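Local coordinates for protein cysteine desulfurase (Fervidobacterium islandicum, PDB 6A6E) that catalyses the pyridoxal-phosphate-dependent removal of sulfur from cysteine, leaving alanine and an enzyme-bound persulfide, probably to supply iron-sulfur cluster assembly, at residues L44-V49 / I300-S305; S62-A67 / Q288-A293; Q81-V86 / R282-T287; V220-L225 / V245-K250. All coordinates share one frame; numbering follows the deposited sequence.

Contact 1: L44-V49 / I300-S305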
# COMPACT_ATOMS: atom_id res chain seq x y z
N LEU A 44 11.26 -8.67 -12.22
CA LEU A 44 12.50 -8.69 -11.44
C LEU A 44 12.98 -7.25 -11.26
O LEU A 44 12.58 -6.36 -12.03
CB LEU A 44 13.56 -9.50 -12.19
CG LEU A 44 13.30 -10.95 -12.52
CD1 LEU A 44 14.51 -11.49 -13.28
CD2 LEU A 44 12.98 -11.84 -11.32
N LYS A 45 13.80 -7.02 -10.25
CA LYS A 45 14.21 -5.67 -9.85
C LYS A 45 15.63 -5.32 -10.27
O LYS A 45 16.56 -6.14 -10.25
CB LYS A 45 14.08 -5.48 -8.34
CG LYS A 45 12.75 -5.94 -7.73
CD LYS A 45 11.52 -5.47 -8.51
CE LYS A 45 10.22 -5.97 -7.92
NZ LYS A 45 9.15 -5.79 -8.94
N CYS A 46 15.76 -4.05 -10.63
CA CYS A 46 16.98 -3.45 -11.11
C CYS A 46 17.83 -3.01 -9.93
O CYS A 46 17.36 -2.30 -9.05
CB CYS A 46 16.62 -2.26 -11.98
SG CYS A 46 18.07 -1.31 -12.42
N LYS A 47 19.09 -3.43 -9.90
CA LYS A 47 19.95 -3.13 -8.76
C LYS A 47 20.14 -1.62 -8.55
O LYS A 47 20.04 -1.15 -7.43
CB LYS A 47 21.29 -3.76 -8.95
CG LYS A 47 22.19 -3.66 -7.76
CD LYS A 47 23.33 -4.68 -7.92
CE LYS A 47 24.67 -4.01 -7.81
NZ LYS A 47 24.93 -3.73 -6.39
N SER A 48 20.34 -0.86 -9.62
CA SER A 48 20.60 0.56 -9.44
C SER A 48 19.36 1.28 -8.92
O SER A 48 19.49 2.18 -8.11
CB SER A 48 21.15 1.20 -10.73
OG SER A 48 20.18 1.31 -11.77
N VAL A 49 18.16 0.83 -9.34
CA VAL A 49 16.92 1.45 -8.84
C VAL A 49 16.77 1.15 -7.36
O VAL A 49 16.45 2.04 -6.56
CB VAL A 49 15.68 0.98 -9.61
CG1 VAL A 49 14.37 1.37 -8.91
CG2 VAL A 49 15.76 1.52 -11.03
N ILE A 300 10.95 4.50 -13.66
CA ILE A 300 10.64 5.22 -14.87
C ILE A 300 11.91 5.95 -15.39
O ILE A 300 12.12 5.94 -16.61
CB ILE A 300 9.46 6.18 -14.65
CG1 ILE A 300 8.16 5.38 -14.47
CG2 ILE A 300 9.23 7.08 -15.85
CD1 ILE A 300 7.05 6.27 -13.98
N ASP A 301 12.73 6.59 -14.52
CA ASP A 301 13.96 7.17 -15.03
C ASP A 301 14.85 6.11 -15.72
O ASP A 301 15.46 6.39 -16.75
CB ASP A 301 14.84 7.84 -13.95
CG ASP A 301 14.17 9.06 -13.28
OD1 ASP A 301 13.26 9.69 -13.88
OD2 ASP A 301 14.60 9.37 -12.15
N TYR A 302 14.96 4.93 -15.13
CA TYR A 302 15.73 3.84 -15.72
C TYR A 302 15.20 3.42 -17.11
O TYR A 302 15.97 3.32 -18.11
CB TYR A 302 15.75 2.67 -14.78
CG TYR A 302 16.42 1.43 -15.30
CD1 TYR A 302 17.79 1.30 -15.27
CD2 TYR A 302 15.67 0.38 -15.81
CE1 TYR A 302 18.41 0.14 -15.74
CE2 TYR A 302 16.27 -0.75 -16.33
CZ TYR A 302 17.65 -0.88 -16.29
OH TYR A 302 18.24 -2.04 -16.79
N LEU A 303 13.91 3.23 -17.22
CA LEU A 303 13.35 2.85 -18.47
C LEU A 303 13.59 3.94 -19.53
O LEU A 303 13.81 3.63 -20.68
CB LEU A 303 11.87 2.56 -18.34
CG LEU A 303 11.50 1.30 -17.51
CD1 LEU A 303 10.01 1.29 -17.25
CD2 LEU A 303 11.89 0.09 -18.30
N GLU A 304 13.48 5.22 -19.16
CA GLU A 304 13.62 6.29 -20.13
C GLU A 304 15.10 6.43 -20.50
O GLU A 304 15.36 6.85 -21.59
CB GLU A 304 13.06 7.63 -19.67
CG GLU A 304 11.70 7.60 -19.01
CD GLU A 304 10.54 8.13 -19.80
OE1 GLU A 304 10.34 7.65 -20.93
OE2 GLU A 304 9.75 8.95 -19.21
N SER A 305 16.04 6.09 -19.62
CA SER A 305 17.46 6.09 -19.97
C SER A 305 17.82 5.01 -21.01
O SER A 305 18.60 5.28 -21.89
CB SER A 305 18.38 5.94 -18.76
OG SER A 305 18.63 4.57 -18.43
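V49 and Y302 mark the closest backbone approach of L44-V49 and I300-S305, with CA of V49 7.4 Å from CA of Y302. The first segment is extended up to C46, which takes the N-cap position of helix 47-59, and turns helical from K47; the second is a run of helix 290-306. Y302 is the one residue of I300-S305 that reaches across. Its CG stands anti to the backbone N (chi1 175°), which sends the ring out from the helix toward the start of the other. The C46 sulfur sits over one face of that ring, 3.9 Å from SG to the ring centroid of Y302 and 19° off the normal. It is displaced toward the rim, and CE1 of Y302 is its nearest ring atom, 3.6 Å from SG. C46 also has its side chain anti to N (chi1 172°), the rotamer that lays SG over the face. Lower down the tyrosine, V49 CG2 packs on Y302 CB at 3.9 Å, the two side chains crossing at about a right angle. S48 OG approaches the ring obliquely, 4.2 Å from Y302 CD1, and adds little. The phenol tip leaves the contact: Y302 OH is hydrogen-bonded to D21 OD2, and F22 packs on the same side chain. Sulfur-aromatic and dispersion forces thus join the two helices, while the hydroxyl bond to D21 probably limits how far the ring can shift beneath the polarisable sulfur.

Contact 2: S62-A67 / Q288-A293; sequences SNIHRA and QHITGA
N63 and I290 come nearest in the backbone, CA of N63 lying 8.0 Å from CA of I290, where the irregular loop S62-A67 passes the first turn of helix 290-306. I290 carries nearly all of its side of the contact and meets I64 tip to tip: CD1 of I290 is 4.0 Å from CG1 of I64, and the two CG2 methyls, of I64 and I290, are 4.1 Å apart. I64 holds CG1 between its backbone N and carbonyl carbon (chi1 54°), which presents both branches to the partner. The I290 CD1 methyl also lies 3.8 Å from OD1 of N63, whose side chain crosses it at about a right angle. That oxygen is already engaged: I64 N donates to N63 OD1 at 2.8 Å, in the carbonyl plane and on a lone pair, which steadies the amide. Its ND2 is hydrogen-bonded to A41 O of the second subunit. R371 of the second subunit bonds to the carbonyls of N63 and R66, and R66 packs on the persulfidated cysteine of that subunit. The apolar isoleucine pair therefore backs a loop at the dimer-interface active site typical of fold-type I PLP enzymes of the class-V aminotransferase family.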
# COMPACT_ATOMS: atom_id res chain seq x y z
N SER A 62 11.63 11.01 5.82
CA SER A 62 10.78 11.41 6.90
C SER A 62 9.38 11.46 6.34
O SER A 62 9.20 11.30 5.18
CB SER A 62 11.07 12.83 7.39
OG SER A 62 12.15 12.86 8.26
N ASN A 63 8.38 11.73 7.17
CA ASN A 63 7.02 11.82 6.66
C ASN A 63 6.90 13.15 5.94
O ASN A 63 7.64 14.10 6.20
CB ASN A 63 5.97 11.66 7.75
CG ASN A 63 4.68 11.03 7.20
OD1 ASN A 63 4.37 11.18 5.97
ND2 ASN A 63 3.93 10.32 8.06
N ILE A 64 5.96 13.22 5.02
CA ILE A 64 5.95 14.29 4.07
C ILE A 64 4.75 15.24 4.22
O ILE A 64 3.79 14.92 4.89
CB ILE A 64 5.90 13.70 2.66
CG1 ILE A 64 4.74 12.71 2.47
CG2 ILE A 64 7.19 13.00 2.37
CD1 ILE A 64 4.56 12.42 0.97
N HIS A 65 4.79 16.34 3.51
CA HIS A 65 3.81 17.47 3.60
C HIS A 65 4.02 18.22 4.95
O HIS A 65 4.60 17.68 5.88
CB HIS A 65 2.32 17.04 3.40
CG HIS A 65 2.09 16.16 2.21
ND1 HIS A 65 2.46 16.55 0.94
CD2 HIS A 65 1.58 14.91 2.09
CE1 HIS A 65 2.20 15.57 0.08
NE2 HIS A 65 1.63 14.58 0.75
N ARG A 66 3.58 19.48 5.02
CA ARG A 66 3.76 20.31 6.26
C ARG A 66 5.20 20.24 6.69
O ARG A 66 5.51 19.93 7.86
CB ARG A 66 2.85 19.83 7.43
CG ARG A 66 1.35 20.15 7.31
CD ARG A 66 0.47 19.41 8.37
NE ARG A 66 0.14 18.02 8.00
CZ ARG A 66 -0.58 17.66 6.92
NH1 ARG A 66 -1.07 18.59 6.11
NH2 ARG A 66 -0.82 16.39 6.63
N ALA A 67 6.09 20.40 5.73
CA ALA A 67 7.48 20.02 5.95
C ALA A 67 8.20 21.25 6.48
O ALA A 67 8.24 22.26 5.79
CB ALA A 67 8.13 19.61 4.64
N GLN A 288 1.26 7.68 2.48
CA GLN A 288 1.30 6.83 1.33
C GLN A 288 2.59 5.98 1.35
O GLN A 288 3.41 6.10 2.28
CB GLN A 288 1.22 7.72 0.10
CG GLN A 288 -0.12 8.41 -0.03
CD GLN A 288 -1.30 7.44 0.01
OE1 GLN A 288 -1.41 6.53 -0.84
NE2 GLN A 288 -2.18 7.62 1.02
N HIS A 289 2.79 5.16 0.33
CA HIS A 289 4.03 4.42 0.18
C HIS A 289 5.09 5.33 -0.39
O HIS A 289 5.44 5.27 -1.58
CB HIS A 289 3.84 3.14 -0.65
CG HIS A 289 5.04 2.26 -0.74
ND1 HIS A 289 6.18 2.48 0.00
CD2 HIS A 289 5.25 1.10 -1.43
CE1 HIS A 289 7.03 1.48 -0.22
NE2 HIS A 289 6.51 0.68 -1.13
N ILE A 290 5.61 6.19 0.49
CA ILE A 290 6.45 7.30 0.09
C ILE A 290 7.65 6.78 -0.69
O ILE A 290 7.94 7.26 -1.77
CB ILE A 290 6.96 8.11 1.30
CG1 ILE A 290 5.79 8.75 2.09
CG2 ILE A 290 7.92 9.20 0.88
CD1 ILE A 290 6.29 9.16 3.46
N THR A 291 8.33 5.77 -0.16
CA THR A 291 9.50 5.31 -0.81
C THR A 291 9.17 4.49 -2.06
O THR A 291 9.98 4.41 -3.02
CB THR A 291 10.34 4.46 0.18
OG1 THR A 291 10.67 5.30 1.31
CG2 THR A 291 11.58 3.94 -0.54
N GLY A 292 7.99 3.86 -2.09
CA GLY A 292 7.53 3.10 -3.27
C GLY A 292 7.27 4.04 -4.45
O GLY A 292 7.63 3.74 -5.60
N ALA A 293 6.65 5.16 -4.14
CA ALA A 293 6.43 6.21 -5.14
C ALA A 293 7.79 6.75 -5.71
O ALA A 293 7.98 6.81 -6.90
CB ALA A 293 5.64 7.32 -4.53

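Contact 3: Q81-V86 / R282-T287; sequences QAREKV and RFEAGT. With PLP (pyridoxal-5'-phosphate), chain Q.
R83 on helix 70-90 reaches E284 in the loop before helix 290-306. From CB the chain runs out with CG anti to the backbone N (chi1 -170°), the side chain packing against P280 and F99, and then bends at chi3 to swing the guanidinium round to the glutamate. The grip is end-on and two-pronged: NH1 of R83 donates to OE2 of E284 at 2.7 Å, and NH2 of R83 to OE1 of E284 at 3.1 Å, both almost straight. Each oxygen lies in the guanidinium plane, but the carboxylate is turned 35° against it, so both donors stand well out of the carboxylate plane. In this fold-type I architecture the bridge fastens the helix to a loop whose far end reaches a PLP that is also hydrogen-bonded to S233, Q213, T104 and H235 of the second subunit. There T287 N donates to O3P of PLP at 2.9 Å and T287 OG1 to the same oxygen at 2.7 Å; G286, at positive phi, lies beside the phosphate, where a CB would crowd O1P. A leucine in place of R83 would probably leave the buried E284 carboxylate without its charged mate. Both groups have further partners: NH1 is bonded to I97 O and NH2 to E80, while OE2 of E284 accepts from F99 N and OE1 is hydrogen-bonded to Y79 OH.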
# COMPACT_ATOMS: atom_id res chain seq x y z
N GLN A 81 8.28 15.08 -6.93
CA GLN A 81 9.07 14.83 -8.15
C GLN A 81 8.66 13.49 -8.76
O GLN A 81 8.51 13.39 -9.98
CB GLN A 81 10.57 14.90 -7.92
CG GLN A 81 11.03 16.36 -7.68
CD GLN A 81 12.52 16.48 -7.33
OE1 GLN A 81 13.13 15.55 -6.81
NE2 GLN A 81 13.09 17.64 -7.60
N ALA A 82 8.43 12.46 -7.92
CA ALA A 82 8.01 11.17 -8.45
C ALA A 82 6.64 11.26 -9.14
O ALA A 82 6.47 10.65 -10.20
CB ALA A 82 8.01 10.12 -7.37
N ARG A 83 5.70 12.00 -8.56
CA ARG A 83 4.38 12.16 -9.13
C ARG A 83 4.52 12.74 -10.55
O ARG A 83 3.81 12.31 -11.52
CB ARG A 83 3.49 13.08 -8.28
CG ARG A 83 2.02 13.08 -8.70
CD ARG A 83 1.18 14.17 -8.03
NE ARG A 83 1.30 14.14 -6.57
CZ ARG A 83 0.73 13.26 -5.74
NH1 ARG A 83 -0.05 12.27 -6.19
NH2 ARG A 83 0.94 13.36 -4.43
N GLU A 84 5.42 13.71 -10.67
CA GLU A 84 5.66 14.36 -11.96
C GLU A 84 6.27 13.42 -13.03
O GLU A 84 5.91 13.46 -14.22
CB GLU A 84 6.45 15.66 -11.71
CG GLU A 84 6.98 16.37 -12.97
CD GLU A 84 5.93 17.15 -13.81
OE1 GLU A 84 6.37 17.98 -14.66
OE2 GLU A 84 4.70 16.95 -13.65
N LYS A 85 7.21 12.59 -12.62
CA LYS A 85 7.76 11.60 -13.54
C LYS A 85 6.69 10.65 -14.07
O LYS A 85 6.69 10.31 -15.26
CB LYS A 85 8.86 10.79 -12.90
CG LYS A 85 10.03 11.62 -12.43
CD LYS A 85 11.01 10.75 -11.65
CE LYS A 85 12.13 11.58 -10.98
NZ LYS A 85 13.13 10.78 -10.26
N VAL A 86 5.73 10.27 -13.21
CA VAL A 86 4.66 9.38 -13.62
C VAL A 86 3.71 10.15 -14.58
O VAL A 86 3.25 9.62 -15.59
CB VAL A 86 3.89 8.80 -12.40
CG1 VAL A 86 2.61 8.16 -12.82
CG2 VAL A 86 4.78 7.84 -11.60
N ARG A 282 -6.53 15.27 -2.24
CA ARG A 282 -7.87 14.77 -1.94
C ARG A 282 -8.05 13.26 -1.92
O ARG A 282 -8.92 12.73 -1.17
CB ARG A 282 -8.85 15.37 -2.95
CG ARG A 282 -10.27 14.93 -2.80
CD ARG A 282 -11.17 15.63 -3.84
NE ARG A 282 -11.07 17.03 -3.58
CZ ARG A 282 -11.54 18.00 -4.35
NH1 ARG A 282 -12.18 17.75 -5.50
NH2 ARG A 282 -11.33 19.25 -3.94
N PHE A 283 -7.29 12.55 -2.76
CA PHE A 283 -7.45 11.13 -2.93
C PHE A 283 -6.31 10.29 -2.36
O PHE A 283 -6.24 9.09 -2.64
CB PHE A 283 -7.68 10.78 -4.41
CG PHE A 283 -8.89 11.46 -4.97
CD1 PHE A 283 -10.13 11.09 -4.55
CD2 PHE A 283 -8.78 12.53 -5.83
CE1 PHE A 283 -11.26 11.71 -5.00
CE2 PHE A 283 -9.92 13.17 -6.31
CZ PHE A 283 -11.17 12.76 -5.89
N GLU A 284 -5.47 10.93 -1.55
CA GLU A 284 -4.40 10.28 -0.75
C GLU A 284 -4.60 10.42 0.76
O GLU A 284 -4.29 11.42 1.32
CB GLU A 284 -3.02 10.81 -1.19
CG GLU A 284 -2.71 10.37 -2.63
CD GLU A 284 -1.38 10.84 -3.24
OE1 GLU A 284 -0.51 11.42 -2.52
OE2 GLU A 284 -1.17 10.53 -4.45
N ALA A 285 -5.19 9.40 1.37
CA ALA A 285 -5.51 9.37 2.77
C ALA A 285 -4.40 8.74 3.58
O ALA A 285 -4.02 7.61 3.33
CB ALA A 285 -6.84 8.65 2.99
N GLY A 286 -3.88 9.50 4.53
CA GLY A 286 -2.80 9.06 5.41
C GLY A 286 -1.44 8.92 4.70
O GLY A 286 -1.24 9.34 3.58
N THR A 287 -0.51 8.35 5.37
CA THR A 287 0.85 8.22 4.80
C THR A 287 0.83 7.21 3.63
O THR A 287 0.46 6.02 3.79
CB THR A 287 1.85 7.79 5.90
OG1 THR A 287 1.73 8.64 7.04
CG2 THR A 287 3.26 7.84 5.35
N1 PLP Q . -3.40 7.37 14.28
C2 PLP Q . -2.45 7.89 15.06
C2A PLP Q . -2.65 8.03 16.52
C3 PLP Q . -1.13 8.21 14.46
O3 PLP Q . -0.10 8.64 15.23
C4 PLP Q . -0.98 7.98 13.02
C4A PLP Q . 0.30 8.24 12.38
C5 PLP Q . -2.17 7.51 12.24
C6 PLP Q . -3.33 7.23 12.95
C5A PLP Q . -2.10 7.34 10.73
O4P PLP Q . -1.09 6.50 10.22
P PLP Q . -0.70 6.37 8.63
O1P PLP Q . -1.92 5.70 8.08
O2P PLP Q . 0.51 5.49 8.70
O3P PLP Q . -0.49 7.82 8.24

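Contact 4: V220-L225 / V245-K250; sequences VDVKKL and VLYGKK
V222 against the ring of Y247 is a CH-pi contact that packs a one-turn helix onto strand 244-248 of the seven-stranded mixed sheet, the central sheet of the large domain in fold-type I PLP enzymes. The helix, 222-225, lies on the connection between the parallel strands 206-210 and 229-233, and strand 244-248 runs antiparallel beside the latter. CG2 of V222 stands over one face of Y247, 3.7 Å from the ring centroid and 21° off the normal. CB of V222 is 3.6 Å from CE2 of Y247, and CG1 of V222 is 3.9 Å from CD2, so the forked side chain lies across that one face. The tyrosine comes from the opposite direction, its CG anti to the backbone N (chi1 159°), which sends the ring off the strand to meet the valine. Behind it, the backbone N of K249 lies 3.8 Å above the other face. D221 caps the helix: its OD1 accepts from K224 N at 3.2 Å, from above the carboxylate plane, and weakly from K223 N. K223 bends at chi2 and chi3 and passes across the phenol tip; its amine and that of K249 are like charges, but K249 NZ is held by salt bridges to D226 and D228. A phenylalanine in place of Y247 would keep the ring face yet is likely to break the water link to the helix. In that link a water accepts from Y247 OH at 2.7 Å and donates to V222 O at 2.8 Å.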
# COMPACT_ATOMS: atom_id res chain seq x y z
N VAL A 220 1.83 4.62 -23.43
CA VAL A 220 0.44 4.97 -23.11
C VAL A 220 0.37 6.51 -22.99
O VAL A 220 1.15 7.12 -22.26
CB VAL A 220 -0.03 4.27 -21.83
CG1 VAL A 220 -1.33 4.85 -21.29
CG2 VAL A 220 -0.24 2.76 -22.05
N ASP A 221 -0.49 7.13 -23.78
CA ASP A 221 -0.70 8.56 -23.78
C ASP A 221 -2.17 8.75 -23.51
O ASP A 221 -3.02 8.53 -24.39
CB ASP A 221 -0.29 9.14 -25.11
CG ASP A 221 -0.60 10.63 -25.24
OD1 ASP A 221 -1.52 11.16 -24.55
OD2 ASP A 221 0.11 11.28 -26.03
N VAL A 222 -2.49 9.15 -22.27
CA VAL A 222 -3.89 9.12 -21.81
C VAL A 222 -4.78 10.12 -22.57
O VAL A 222 -6.01 9.96 -22.61
CB VAL A 222 -4.00 9.34 -20.26
CG1 VAL A 222 -3.37 8.14 -19.54
CG2 VAL A 222 -3.34 10.64 -19.82
N LYS A 223 -4.17 11.16 -23.10
CA LYS A 223 -4.90 12.19 -23.87
C LYS A 223 -5.29 11.71 -25.26
O LYS A 223 -6.40 11.96 -25.70
CB LYS A 223 -4.09 13.47 -24.00
CG LYS A 223 -3.71 14.12 -22.67
CD LYS A 223 -4.82 14.96 -22.04
CE LYS A 223 -6.01 14.13 -21.55
NZ LYS A 223 -7.08 14.86 -20.78
N LYS A 224 -4.38 11.02 -25.93
CA LYS A 224 -4.72 10.33 -27.17
C LYS A 224 -5.76 9.26 -27.01
O LYS A 224 -6.68 9.15 -27.83
CB LYS A 224 -3.49 9.67 -27.75
CG LYS A 224 -2.59 10.67 -28.38
CD LYS A 224 -1.36 10.02 -29.01
CE LYS A 224 -0.56 11.15 -29.64
NZ LYS A 224 0.69 10.56 -30.17
N LEU A 225 -5.62 8.44 -25.98
CA LEU A 225 -6.62 7.36 -25.77
C LEU A 225 -7.95 7.97 -25.33
O LEU A 225 -9.01 7.38 -25.60
CB LEU A 225 -6.15 6.34 -24.72
CG LEU A 225 -4.87 5.61 -25.04
CD1 LEU A 225 -4.48 4.74 -23.85
CD2 LEU A 225 -5.07 4.79 -26.31
N VAL A 245 -0.77 3.34 -9.34
CA VAL A 245 -1.15 4.61 -9.90
C VAL A 245 -2.56 4.59 -10.36
O VAL A 245 -3.05 3.61 -10.98
CB VAL A 245 -0.26 4.98 -11.12
CG1 VAL A 245 -0.78 6.25 -11.81
CG2 VAL A 245 1.14 5.20 -10.63
N LEU A 246 -3.25 5.68 -10.06
CA LEU A 246 -4.58 5.94 -10.67
C LEU A 246 -4.49 7.27 -11.34
O LEU A 246 -4.17 8.30 -10.68
CB LEU A 246 -5.68 5.95 -9.63
CG LEU A 246 -7.05 6.54 -10.02
CD1 LEU A 246 -7.74 5.58 -10.88
CD2 LEU A 246 -7.88 6.63 -8.78
N TYR A 247 -4.81 7.26 -12.62
CA TYR A 247 -4.91 8.47 -13.44
C TYR A 247 -6.36 8.75 -13.59
O TYR A 247 -7.10 7.83 -13.83
CB TYR A 247 -4.33 8.33 -14.87
CG TYR A 247 -4.88 9.38 -15.87
CD1 TYR A 247 -4.44 10.73 -15.87
CD2 TYR A 247 -5.89 9.05 -16.75
CE1 TYR A 247 -5.01 11.65 -16.74
CE2 TYR A 247 -6.45 9.97 -17.64
CZ TYR A 247 -5.98 11.26 -17.63
OH TYR A 247 -6.55 12.12 -18.50
N GLY A 248 -6.78 10.00 -13.45
CA GLY A 248 -8.09 10.40 -13.91
C GLY A 248 -8.11 11.81 -14.47
O GLY A 248 -7.35 12.70 -13.99
N LYS A 249 -9.00 12.03 -15.44
CA LYS A 249 -9.29 13.38 -15.93
C LYS A 249 -9.60 14.33 -14.82
O LYS A 249 -10.46 14.05 -14.00
CB LYS A 249 -10.49 13.39 -16.89
CG LYS A 249 -10.17 12.75 -18.21
CD LYS A 249 -11.26 13.02 -19.25
CE LYS A 249 -10.82 12.47 -20.59
NZ LYS A 249 -12.02 12.16 -21.39
N LYS A 250 -8.88 15.44 -14.80
CA LYS A 250 -9.03 16.44 -13.73
C LYS A 250 -10.49 16.82 -13.49
O LYS A 250 -11.00 16.83 -12.36
CB LYS A 250 -8.24 17.65 -14.15
CG LYS A 250 -8.33 18.81 -13.19
CD LYS A 250 -7.40 19.91 -13.63
CE LYS A 250 -7.51 21.09 -12.67
NZ LYS A 250 -8.47 22.08 -13.23
O HOH W 1 -7.70 11.09 -20.69

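In the fold
From the N terminus, 44-49 opens the outermost loop, closed by 300-305 at contact 1. Contact 2 (62-67 with 288-293) is nested inside it, contact 3 (81-86 with 282-287) inside that, and contact 4 (220-225 with 245-250) innermost; none cross. Helix 290-306 serves contacts 1 and 2 at different turns, their centres 21 Å apart. Contacts 1 and 3 touch through the K85-D301 salt bridge and the packing of I300 on V86. Contacts 2 and 3 meet where N63 is probably hydrogen-bonded to T287. V86 also packs on V245, joining contact 3 to contact 4 and helix 70-90 to the seven-stranded sheet.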